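Local coordinates for protein anthranilate-CoA ligase (Stigmatella aurantiaca, PDB 4WV3) that belongs to the ANL superfamily of AMP-binding enzymes, pairing a large N-terminal domain with a small C-terminal one around a nucleotide pocket, at residues A[364-369]-A[393-398]; A[193-198]-A[344-349]; A[183-188]-A[318-323]; A[333-338]-A[402-407]. All coordinates share one frame; numbering follows the deposited sequence.

Contact 1 of 4, residues A[364-369]-A[393-398]; sequences GNVLLR and LATGDK. With 3UK (5'-O-[(S)-[(2-aminobenzoyl)oxy](hydroxy)phosphoryl]adenosine), chain C.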
# COMPACT_ATOMS: atom_id res chain seq x y z
N GLY A 364 15.24 -16.98 -5.39
CA GLY A 364 15.73 -16.15 -6.48
C GLY A 364 15.14 -14.75 -6.43
O GLY A 364 14.20 -14.49 -5.67
N ASN A 365 15.70 -13.85 -7.23
CA ASN A 365 15.20 -12.49 -7.31
C ASN A 365 13.97 -12.40 -8.21
O ASN A 365 13.90 -13.07 -9.24
CB ASN A 365 16.29 -11.54 -7.81
CG ASN A 365 17.52 -11.56 -6.93
OD1 ASN A 365 17.59 -10.86 -5.92
ND2 ASN A 365 18.51 -12.36 -7.32
N VAL A 366 13.00 -11.59 -7.81
CA VAL A 366 11.75 -11.47 -8.54
C VAL A 366 11.83 -10.49 -9.71
O VAL A 366 12.13 -9.32 -9.52
CB VAL A 366 10.59 -11.04 -7.62
CG1 VAL A 366 9.34 -10.75 -8.44
CG2 VAL A 366 10.31 -12.12 -6.60
N LEU A 367 11.57 -11.00 -10.91
CA LEU A 367 11.45 -10.15 -12.09
C LEU A 367 10.02 -10.19 -12.61
O LEU A 367 9.49 -11.25 -12.92
CB LEU A 367 12.44 -10.58 -13.18
CG LEU A 367 13.89 -10.16 -12.95
CD1 LEU A 367 14.78 -10.68 -14.07
CD2 LEU A 367 14.00 -8.65 -12.84
N LEU A 368 9.40 -9.01 -12.70
CA LEU A 368 8.00 -8.91 -13.10
C LEU A 368 7.85 -8.34 -14.50
O LEU A 368 8.47 -7.33 -14.85
CB LEU A 368 7.23 -8.05 -12.10
CG LEU A 368 5.82 -7.62 -12.49
CD1 LEU A 368 4.91 -8.83 -12.66
CD2 LEU A 368 5.25 -6.65 -11.47
N ARG A 369 7.02 -9.00 -15.31
CA ARG A 369 6.71 -8.52 -16.65
C ARG A 369 5.27 -8.00 -16.66
O ARG A 369 4.33 -8.77 -16.47
CB ARG A 369 6.89 -9.64 -17.67
CG ARG A 369 6.73 -9.21 -19.11
CD ARG A 369 7.16 -10.34 -20.04
NE ARG A 369 7.09 -9.95 -21.45
CZ ARG A 369 7.58 -10.69 -22.44
NH1 ARG A 369 8.18 -11.84 -22.18
NH2 ARG A 369 7.47 -10.27 -23.69
N LEU A 393 10.64 -6.12 -14.44
CA LEU A 393 10.70 -5.20 -13.31
C LEU A 393 11.28 -5.88 -12.08
O LEU A 393 10.75 -6.89 -11.61
CB LEU A 393 9.30 -4.68 -12.99
CG LEU A 393 9.16 -3.78 -11.76
CD1 LEU A 393 9.93 -2.49 -11.96
CD2 LEU A 393 7.70 -3.50 -11.45
N ALA A 394 12.37 -5.33 -11.55
CA ALA A 394 12.97 -5.84 -10.33
C ALA A 394 12.31 -5.21 -9.11
O ALA A 394 12.34 -3.99 -8.95
CB ALA A 394 14.47 -5.57 -10.33
N THR A 395 11.71 -6.03 -8.27
CA THR A 395 10.99 -5.54 -7.10
C THR A 395 11.88 -5.49 -5.86
O THR A 395 11.53 -4.85 -4.86
CB THR A 395 9.75 -6.40 -6.79
OG1 THR A 395 10.15 -7.75 -6.52
CG2 THR A 395 8.78 -6.39 -7.96
N GLY A 396 13.02 -6.16 -5.92
CA GLY A 396 13.94 -6.22 -4.80
C GLY A 396 13.52 -7.26 -3.78
O GLY A 396 13.88 -7.17 -2.60
N ASP A 397 12.75 -8.24 -4.23
CA ASP A 397 12.24 -9.29 -3.34
C ASP A 397 12.87 -10.64 -3.63
O ASP A 397 13.22 -10.95 -4.77
CB ASP A 397 10.72 -9.40 -3.48
CG ASP A 397 9.99 -8.21 -2.90
OD1 ASP A 397 10.27 -7.85 -1.73
OD2 ASP A 397 9.16 -7.62 -3.61
N LYS A 398 13.01 -11.45 -2.58
CA LYS A 398 13.45 -12.83 -2.72
C LYS A 398 12.26 -13.76 -2.56
O LYS A 398 11.51 -13.67 -1.58
CB LYS A 398 14.53 -13.16 -1.68
CG LYS A 398 15.93 -12.67 -2.05
CD LYS A 398 16.46 -13.41 -3.28
CE LYS A 398 17.97 -13.23 -3.43
NZ LYS A 398 18.35 -11.81 -3.62
C10 3UK C . 6.42 -5.83 -0.15
C15 3UK C . 4.85 -7.75 0.12
C17 3UK C . 5.05 -9.99 0.81
C21 3UK C . 7.30 -6.32 -1.27
C26 3UK C . 1.69 -2.67 -2.45
C28 3UK C . -0.13 -4.25 -2.65
O01 3UK C . 3.24 -2.38 -0.62
C02 3UK C . 3.05 -2.21 -1.80
O03 3UK C . 3.85 -1.29 -2.53
P04 3UK C . 5.17 -0.67 -1.89
O05 3UK C . 5.80 0.33 -2.91
O06 3UK C . 6.26 -1.79 -1.55
C07 3UK C . 6.26 -3.03 -2.27
C08 3UK C . 7.04 -4.03 -1.48
O09 3UK C . 6.30 -4.42 -0.30
N11 3UK C . 5.13 -6.43 -0.22
C12 3UK C . 3.98 -5.82 -0.62
N13 3UK C . 2.96 -6.73 -0.54
C14 3UK C . 3.48 -7.93 -0.09
N16 3UK C . 5.61 -8.78 0.56
N18 3UK C . 3.75 -10.23 0.64
C19 3UK C . 2.94 -9.26 0.20
N20 3UK C . 1.55 -9.52 0.02
O22 3UK C . 8.63 -6.47 -0.79
C23 3UK C . 7.24 -5.27 -2.26
O24 3UK C . 8.48 -5.20 -2.99
O25 3UK C . 4.81 0.10 -0.63
C27 3UK C . 1.10 -3.85 -2.06
C29 3UK C . -0.75 -3.43 -3.66
C30 3UK C . -0.15 -2.26 -4.05
C31 3UK C . 1.07 -1.85 -3.45
N32 3UK C . 1.70 -0.60 -3.87
O HOH W 1 14.29 -8.22 -7.74
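The antiparallel strand pair 364-369 and 393-398, broken by a beta bulge, carries T395-G396-D397, the Thr-Gly-Asp signature of the ANL superfamily. Backbone bonds come first. L368 and L393 form a hydrogen-bonded pair, with L368 N 2.7 Å from L393 O, and each N-H meets an in-plane lone pair of the other's carbonyl. Past the bulge, V366 N finds D397 O at 3.1 Å. In the two-residue slip between them a water donates to V366 O and accepts from G396 N. Glycine suits this bulge because it readily takes the positive phi of 81°. Apolar contacts line both faces: the leucines L368 and L393 run side by side, CD2 to CD2 4.0 Å, and on the opposite face L367 CD2 rests 4.0 Å from A394 CB. Among polar side chains, K398 bends at chi2 and chi4, so that NZ donates to N365 OD1 (2.6 Å) from above the amide plane, while N365 ND2 is held by V351 O. The ligand bonds close the account. T395 OG1 donates to D397 OD2, probably steadying the carboxylate, which accepts both ribose hydroxyls of 3UK: O24 lies 2.6 Å from D397 OD2, and O22 donates to D397 OD1.

Contact 2 of 4, residues A[193-198]-A[344-349]; sequences PLTAQL and EGYELK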
# COMPACT_ATOMS: atom_id res chain seq x y z
N PRO A 193 -7.29 1.29 -15.39
CA PRO A 193 -8.27 0.25 -15.74
C PRO A 193 -7.61 -1.11 -15.91
O PRO A 193 -8.28 -2.14 -15.74
CB PRO A 193 -8.84 0.74 -17.07
CG PRO A 193 -7.76 1.57 -17.66
CD PRO A 193 -7.11 2.25 -16.50
N LEU A 194 -6.32 -1.13 -16.23
CA LEU A 194 -5.59 -2.38 -16.41
C LEU A 194 -5.45 -3.14 -15.10
O LEU A 194 -5.75 -4.33 -15.03
CB LEU A 194 -4.21 -2.11 -17.02
CG LEU A 194 -4.16 -1.95 -18.54
CD1 LEU A 194 -2.75 -1.56 -18.98
CD2 LEU A 194 -4.61 -3.22 -19.23
N THR A 195 -4.98 -2.47 -14.05
CA THR A 195 -4.86 -3.09 -12.74
C THR A 195 -6.24 -3.44 -12.18
O THR A 195 -6.40 -4.45 -11.48
CB THR A 195 -4.12 -2.20 -11.73
OG1 THR A 195 -4.74 -0.91 -11.67
CG2 THR A 195 -2.65 -2.04 -12.12
N ALA A 196 -7.23 -2.61 -12.49
CA ALA A 196 -8.59 -2.83 -12.02
C ALA A 196 -9.18 -4.09 -12.63
O ALA A 196 -9.97 -4.79 -12.00
CB ALA A 196 -9.47 -1.63 -12.33
N GLN A 197 -8.78 -4.38 -13.87
CA GLN A 197 -9.27 -5.56 -14.57
C GLN A 197 -8.45 -6.80 -14.22
O GLN A 197 -9.00 -7.84 -13.86
CB GLN A 197 -9.26 -5.33 -16.08
CG GLN A 197 -9.89 -6.46 -16.88
CD GLN A 197 -11.38 -6.59 -16.63
OE1 GLN A 197 -12.12 -5.60 -16.69
NE2 GLN A 197 -11.83 -7.80 -16.34
N LEU A 198 -7.13 -6.67 -14.33
CA LEU A 198 -6.22 -7.81 -14.16
C LEU A 198 -6.29 -8.44 -12.77
O LEU A 198 -6.22 -9.67 -12.64
CB LEU A 198 -4.78 -7.41 -14.49
CG LEU A 198 -4.49 -7.11 -15.97
CD1 LEU A 198 -3.03 -6.73 -16.17
CD2 LEU A 198 -4.87 -8.30 -16.84
N GLU A 344 -2.81 -13.66 -14.16
CA GLU A 344 -2.85 -13.70 -15.62
C GLU A 344 -2.73 -12.30 -16.21
O GLU A 344 -3.49 -11.39 -15.87
CB GLU A 344 -4.15 -14.37 -16.10
CG GLU A 344 -4.29 -14.45 -17.61
CD GLU A 344 -3.24 -15.33 -18.26
OE1 GLU A 344 -2.71 -16.23 -17.58
OE2 GLU A 344 -2.93 -15.10 -19.45
N GLY A 345 -1.75 -12.13 -17.10
CA GLY A 345 -1.43 -10.82 -17.66
C GLY A 345 -0.09 -10.35 -17.14
O GLY A 345 0.59 -9.52 -17.76
N TYR A 346 0.30 -10.89 -15.99
CA TYR A 346 1.60 -10.62 -15.40
C TYR A 346 2.48 -11.85 -15.51
O TYR A 346 2.07 -12.96 -15.16
CB TYR A 346 1.45 -10.21 -13.93
CG TYR A 346 0.76 -8.88 -13.73
CD1 TYR A 346 1.04 -7.80 -14.55
CD2 TYR A 346 -0.17 -8.71 -12.72
CE1 TYR A 346 0.42 -6.58 -14.36
CE2 TYR A 346 -0.80 -7.49 -12.52
CZ TYR A 346 -0.50 -6.43 -13.35
OH TYR A 346 -1.13 -5.22 -13.16
N GLU A 347 3.70 -11.66 -16.00
CA GLU A 347 4.63 -12.77 -16.19
C GLU A 347 5.78 -12.69 -15.18
O GLU A 347 6.40 -11.64 -15.01
CB GLU A 347 5.16 -12.76 -17.62
CG GLU A 347 5.95 -14.00 -18.01
CD GLU A 347 6.29 -14.02 -19.48
OE1 GLU A 347 5.61 -13.33 -20.27
OE2 GLU A 347 7.25 -14.72 -19.86
N LEU A 348 6.06 -13.81 -14.52
CA LEU A 348 7.04 -13.85 -13.44
C LEU A 348 8.31 -14.58 -13.83
O LEU A 348 8.32 -15.37 -14.77
CB LEU A 348 6.44 -14.52 -12.20
CG LEU A 348 5.68 -13.69 -11.16
CD1 LEU A 348 4.93 -12.52 -11.79
CD2 LEU A 348 4.71 -14.61 -10.44
N LYS A 349 9.37 -14.31 -13.11
CA LYS A 349 10.68 -14.91 -13.32
C LYS A 349 11.50 -14.87 -12.03
O LYS A 349 11.49 -13.89 -11.38
CB LYS A 349 11.37 -14.15 -14.44
CG LYS A 349 12.43 -14.93 -15.15
CD LYS A 349 12.68 -14.40 -16.52
CE LYS A 349 13.43 -13.12 -16.47
NZ LYS A 349 14.17 -12.93 -17.71
O HOH W 2 -5.60 -11.54 -14.68
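L198 CD1 on the Y346 ring makes the tight part of this contact, at the bend before strand 347-351. With CG anti to the carbonyl carbon (chi1 -69°) and an extended chi2, the side chain leaves helix 191-204 toward Y346. L198 CD1 sits 3.8 Å from Y346 CZ and makes an off-centre CH-pi contact with the ring, 4.2 Å from the centroid. One turn earlier, T195 turns its methyl to the same phenol, CG2 to Y346 OH 3.7 Å, while its OG1 is bonded to D191 O of its own helix. Tyrosine suits this buried place: the helix methyls pack on its ring and beside its hydroxyl, whose hydrogen bond is made to T372 OG1. The other branch, L198 CD2, begins the passage to solvent, lying against E344 O at 3.5 Å and facing G345, whose lack of a side chain, at a phi of 111°, leaves room for that methyl. Here E344 and G345 are exposed, the glutamate's end leads away, and a water bridges, donating to L198 O at 2.8 Å and to E344 O. A large-domain helix thereby meets the sheet of strands 347-351, 364-369 and 392-401, described as a distorted beta-barrel in the ANL fold.

Contact 3 of 4, residues A[183-188]-A[318-323]; sequences KGIPHA and GCTENF. With 3UK (5'-O-[(S)-[(2-aminobenzoyl)oxy](hydroxy)phosphoryl]adenosine), chain C.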
# COMPACT_ATOMS: atom_id res chain seq x y z
N LYS A 183 11.34 7.73 -3.68
CA LYS A 183 11.43 7.78 -5.14
C LYS A 183 10.06 8.11 -5.72
O LYS A 183 9.05 7.55 -5.30
CB LYS A 183 11.91 6.43 -5.69
CG LYS A 183 13.22 5.95 -5.10
CD LYS A 183 13.49 4.49 -5.46
CE LYS A 183 12.32 3.60 -5.04
NZ LYS A 183 11.99 3.75 -3.60
N GLY A 184 10.04 9.02 -6.68
CA GLY A 184 8.80 9.37 -7.36
C GLY A 184 8.44 8.33 -8.40
O GLY A 184 9.25 8.01 -9.28
N ILE A 185 7.23 7.79 -8.31
CA ILE A 185 6.78 6.76 -9.23
C ILE A 185 5.57 7.24 -10.04
O ILE A 185 4.47 7.34 -9.52
CB ILE A 185 6.43 5.46 -8.50
CG1 ILE A 185 7.67 4.92 -7.78
CG2 ILE A 185 5.88 4.42 -9.46
CD1 ILE A 185 7.42 3.69 -6.94
N PRO A 186 5.80 7.55 -11.33
CA PRO A 186 4.75 8.01 -12.23
C PRO A 186 4.01 6.86 -12.91
O PRO A 186 4.64 5.90 -13.37
CB PRO A 186 5.52 8.82 -13.27
CG PRO A 186 6.85 8.16 -13.33
CD PRO A 186 7.14 7.63 -11.95
N HIS A 187 2.68 6.95 -12.96
CA HIS A 187 1.87 5.96 -13.66
C HIS A 187 1.00 6.62 -14.72
O HIS A 187 0.55 7.75 -14.56
CB HIS A 187 1.01 5.16 -12.68
CG HIS A 187 1.72 4.00 -12.05
ND1 HIS A 187 2.01 2.85 -12.74
CD2 HIS A 187 2.19 3.82 -10.80
CE1 HIS A 187 2.64 2.00 -11.94
NE2 HIS A 187 2.76 2.57 -10.75
N ALA A 188 0.76 5.89 -15.81
CA ALA A 188 -0.03 6.41 -16.91
C ALA A 188 -1.52 6.13 -16.71
O ALA A 188 -1.90 5.35 -15.83
CB ALA A 188 0.44 5.81 -18.23
N GLY A 318 2.02 -6.67 -4.10
CA GLY A 318 2.04 -5.62 -5.10
C GLY A 318 3.12 -4.61 -4.76
O GLY A 318 3.70 -4.65 -3.68
N CYS A 319 3.40 -3.71 -5.70
CA CYS A 319 4.34 -2.64 -5.45
C CYS A 319 3.88 -1.39 -6.17
O CYS A 319 3.07 -1.46 -7.10
CB CYS A 319 5.76 -3.03 -5.89
SG CYS A 319 5.94 -3.33 -7.66
N THR A 320 4.38 -0.24 -5.74
CA THR A 320 3.97 1.04 -6.31
C THR A 320 4.45 1.17 -7.76
O THR A 320 3.80 1.82 -8.58
CB THR A 320 4.46 2.22 -5.46
OG1 THR A 320 4.11 2.00 -4.09
CG2 THR A 320 3.84 3.53 -5.94
N GLU A 321 5.57 0.52 -8.07
CA GLU A 321 6.10 0.52 -9.43
C GLU A 321 5.15 -0.18 -10.40
O GLU A 321 5.11 0.15 -11.59
CB GLU A 321 7.48 -0.14 -9.47
CG GLU A 321 8.60 0.65 -8.80
CD GLU A 321 8.65 0.44 -7.30
OE1 GLU A 321 7.75 -0.23 -6.75
OE2 GLU A 321 9.60 0.95 -6.66
N ASN A 322 4.40 -1.15 -9.90
CA ASN A 322 3.43 -1.88 -10.71
C ASN A 322 2.01 -1.39 -10.42
O ASN A 322 1.04 -1.89 -10.99
CB ASN A 322 3.53 -3.38 -10.43
CG ASN A 322 2.73 -4.21 -11.42
OD1 ASN A 322 2.83 -4.01 -12.63
ND2 ASN A 322 1.92 -5.13 -10.91
N PHE A 323 1.89 -0.43 -9.51
CA PHE A 323 0.59 0.09 -9.12
C PHE A 323 -0.10 -0.82 -8.11
O PHE A 323 -0.44 -0.39 -7.01
CB PHE A 323 -0.30 0.27 -10.35
CG PHE A 323 -1.48 1.17 -10.12
CD1 PHE A 323 -1.33 2.55 -10.10
CD2 PHE A 323 -2.75 0.64 -9.93
CE1 PHE A 323 -2.41 3.38 -9.89
CE2 PHE A 323 -3.83 1.47 -9.72
CZ PHE A 323 -3.67 2.84 -9.70
C10 3UK C . 6.42 -5.83 -0.15
C15 3UK C . 4.85 -7.75 0.12
C17 3UK C . 5.05 -9.99 0.81
C21 3UK C . 7.30 -6.32 -1.27
C26 3UK C . 1.69 -2.67 -2.45
C28 3UK C . -0.13 -4.25 -2.65
O01 3UK C . 3.24 -2.38 -0.62
C02 3UK C . 3.05 -2.21 -1.80
O03 3UK C . 3.85 -1.29 -2.53
P04 3UK C . 5.17 -0.67 -1.89
O05 3UK C . 5.80 0.33 -2.91
O06 3UK C . 6.26 -1.79 -1.55
C07 3UK C . 6.26 -3.03 -2.27
C08 3UK C . 7.04 -4.03 -1.48
O09 3UK C . 6.30 -4.42 -0.30
N11 3UK C . 5.13 -6.43 -0.22
C12 3UK C . 3.98 -5.82 -0.62
N13 3UK C . 2.96 -6.73 -0.54
C14 3UK C . 3.48 -7.93 -0.09
N16 3UK C . 5.61 -8.78 0.56
N18 3UK C . 3.75 -10.23 0.64
C19 3UK C . 2.94 -9.26 0.20
N20 3UK C . 1.55 -9.52 0.02
O22 3UK C . 8.63 -6.47 -0.79
C23 3UK C . 7.24 -5.27 -2.26
O24 3UK C . 8.48 -5.20 -2.99
O25 3UK C . 4.81 0.10 -0.63
C27 3UK C . 1.10 -3.85 -2.06
C29 3UK C . -0.75 -3.43 -3.66
C30 3UK C . -0.15 -2.26 -4.05
C31 3UK C . 1.07 -1.85 -3.45
N32 3UK C . 1.70 -0.60 -3.87
O HOH W 3 11.40 0.44 -3.83
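The imidazole of H187 has one face under F323, whose ring edge points at it in a T-shaped pair, centroids 5.2 Å apart and planes at 82°. F323 CB also lies over the same face of the imidazole, 4.0 Å from its centroid, in a CH-pi contact. Around the imidazole's edge, near its plane, come the carbonyls T320 O and E321 O. The setting is the AMP-binding core of the ANL fold: K183 and G184 end the conserved glycine-rich signature that runs into strand 183-188, and G318-C319-T320-E321 matches the family's Gly-x-Thr-Glu motif.

Histidine suits this place because it can bond at both ends. H187 NE2 donates to T320 O at 2.5 Å, almost straight at 167° and nearly along the C=O axis, while ND1 is bonded to D191 OD2. That carboxylate could favour a positively charged ring. F323 N adds a weak bond to the same T320 O.

I185 fills the space beside these polar groups. Its CD1 touches E321 CD at 3.5 Å and T320 CB at 3.6 Å, and CG2 leans on T320 O. Farther out, K183 and E321 have opposite charges but make no direct bond; a water joins NZ to OE2 weakly, and E321 OE2 is bonded to Y377 OH.

T320 carries the result to the ligand: braced behind by H187 and I185, it grips one phosphate oxygen of 3UK twice, T320 N to O05 at 3.2 Å and T320 OG1 to O05 at 2.7 Å.

Contact 4 of 4, residues A[333-338]-A[402-407]; sequences DIRPGS and DADGYY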
# COMPACT_ATOMS: atom_id res chain seq x y z
N ASP A 333 -8.69 -20.54 -4.46
CA ASP A 333 -7.37 -21.13 -4.26
C ASP A 333 -6.52 -20.30 -3.29
O ASP A 333 -5.99 -19.25 -3.65
CB ASP A 333 -6.64 -21.28 -5.60
CG ASP A 333 -5.36 -22.08 -5.48
OD1 ASP A 333 -5.19 -22.80 -4.47
OD2 ASP A 333 -4.51 -21.99 -6.39
N ILE A 334 -6.41 -20.79 -2.06
CA ILE A 334 -5.64 -20.11 -1.02
C ILE A 334 -4.64 -21.05 -0.35
O ILE A 334 -5.01 -22.12 0.13
CB ILE A 334 -6.55 -19.53 0.08
CG1 ILE A 334 -7.49 -18.48 -0.50
CG2 ILE A 334 -5.71 -18.92 1.20
CD1 ILE A 334 -8.40 -17.84 0.52
N ARG A 335 -3.37 -20.64 -0.32
CA ARG A 335 -2.38 -21.31 0.50
C ARG A 335 -1.86 -20.34 1.55
O ARG A 335 -1.08 -19.44 1.24
CB ARG A 335 -1.23 -21.87 -0.34
CG ARG A 335 -0.10 -22.46 0.48
CD ARG A 335 0.64 -23.55 -0.29
NE ARG A 335 -0.23 -24.68 -0.58
CZ ARG A 335 0.19 -25.82 -1.13
NH1 ARG A 335 1.46 -25.98 -1.45
NH2 ARG A 335 -0.67 -26.80 -1.37
N PRO A 336 -2.31 -20.51 2.81
CA PRO A 336 -1.98 -19.62 3.93
C PRO A 336 -0.48 -19.43 4.12
O PRO A 336 0.25 -20.41 4.28
CB PRO A 336 -2.58 -20.35 5.13
CG PRO A 336 -3.70 -21.15 4.56
CD PRO A 336 -3.22 -21.60 3.21
N GLY A 337 -0.03 -18.18 4.09
CA GLY A 337 1.37 -17.86 4.28
C GLY A 337 2.09 -17.54 2.99
O GLY A 337 3.18 -16.98 3.00
N SER A 338 1.47 -17.89 1.86
CA SER A 338 2.08 -17.68 0.56
C SER A 338 1.46 -16.49 -0.17
O SER A 338 0.41 -15.99 0.22
CB SER A 338 1.95 -18.93 -0.30
OG SER A 338 0.60 -19.15 -0.68
N ASP A 402 6.75 -23.27 -4.37
CA ASP A 402 6.37 -24.58 -3.85
C ASP A 402 6.51 -25.68 -4.89
O ASP A 402 6.74 -25.41 -6.07
CB ASP A 402 4.93 -24.56 -3.35
CG ASP A 402 4.82 -24.19 -1.89
OD1 ASP A 402 5.86 -23.82 -1.30
OD2 ASP A 402 3.71 -24.27 -1.34
N ALA A 403 6.35 -26.92 -4.45
CA ALA A 403 6.28 -28.05 -5.36
C ALA A 403 4.90 -28.08 -6.01
O ALA A 403 4.67 -28.78 -7.00
CB ALA A 403 6.55 -29.35 -4.62
N ASP A 404 3.98 -27.30 -5.44
CA ASP A 404 2.63 -27.18 -5.97
C ASP A 404 2.45 -25.89 -6.76
O ASP A 404 1.37 -25.61 -7.28
CB ASP A 404 1.60 -27.25 -4.84
CG ASP A 404 1.57 -28.62 -4.17
OD1 ASP A 404 1.75 -29.63 -4.88
OD2 ASP A 404 1.36 -28.67 -2.94
N GLY A 405 3.51 -25.09 -6.84
CA GLY A 405 3.50 -23.88 -7.65
C GLY A 405 3.15 -22.61 -6.89
O GLY A 405 2.79 -21.61 -7.50
N TYR A 406 3.27 -22.64 -5.57
CA TYR A 406 2.94 -21.48 -4.75
C TYR A 406 4.17 -20.64 -4.42
O TYR A 406 5.23 -21.17 -4.09
CB TYR A 406 2.22 -21.91 -3.47
CG TYR A 406 0.84 -22.48 -3.71
CD1 TYR A 406 0.66 -23.85 -3.89
CD2 TYR A 406 -0.28 -21.66 -3.76
CE1 TYR A 406 -0.60 -24.38 -4.12
CE2 TYR A 406 -1.54 -22.18 -3.98
CZ TYR A 406 -1.69 -23.54 -4.16
OH TYR A 406 -2.95 -24.06 -4.38
N TYR A 407 4.01 -19.32 -4.50
CA TYR A 407 5.10 -18.38 -4.26
C TYR A 407 5.19 -17.97 -2.79
O TYR A 407 4.21 -17.49 -2.21
CB TYR A 407 4.94 -17.14 -5.14
CG TYR A 407 5.39 -17.35 -6.57
CD1 TYR A 407 4.64 -18.13 -7.44
CD2 TYR A 407 6.55 -16.75 -7.05
CE1 TYR A 407 5.05 -18.32 -8.75
CE2 TYR A 407 6.96 -16.93 -8.35
CZ TYR A 407 6.20 -17.72 -9.20
OH TYR A 407 6.61 -17.90 -10.50
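The tight connection between strands 392-401 and 407-412, a beta-hairpin turn, meets the loop leading to strand 341-342, which itself folds through a type II beta turn from R335 to S338. P336 and G337 occupy the central positions of that turn, where proline's fixed phi and glycine's positive phi of 103° fit well. R335 O accepts twice, from S338 N at 3.0 Å and from S338 OG at 2.6 Å, which locks the turn.

R335 is the hub of a salt-bridge network with D402 and D404. Its chain starts with CG anti to the backbone N and bends at chi3, laying CD 3.8 Å from the centroid of the Y406 ring in a CH-pi contact and setting the guanidinium over the same ring, the two planes 24° apart. The N-H groups point outward within the guanidinium plane to the two carboxylates. NH1 forms a salt bridge to D402 OD2 at 2.8 Å on its anti lone pair, and in a second one NH1 and NH2 together hold D404 OD2 end-on, NH1 at 3.1 Å. The far tip of Y406 is fixed too, its OH donating to D333 OD1 (2.6 Å) on the syn lone pair, while D333 OD2 is salt-bridged to K341.

D402 OD2 takes a further bond from W408 NE1. Two aspartates around one arginine probably keep their negative charge, and the aromatic ring lies beneath, which should restrain both the tilt and the rotation of the guanidinium at a partly exposed site.

Contacts 1, 2 and 3 are largely buried and join one another directly; contact 4 is partly buried and touches contact 2 through L348 and Y407, while its nearest atoms to contact 3 are about 10 Å away. Contacts 1 and 2 share a sheet: strand 347-351 runs beside 364-369, with a probable hydrogen bond from L367 N to K349 O. Strand 183-188 and helix 191-204 are consecutive, and the segments of contacts 2 and 3 alternate along the chain, T195 packing on F323. Contacts 1 and 3 both hold 3UK, at its ribose and phosphate respectively. Chemistry follows place: backbone pairing in the sheet, methyl-on-ring packing at the helix, imidazole-to-carbonyl bonding by the ligand, salt bridges in contact 4's outer loops.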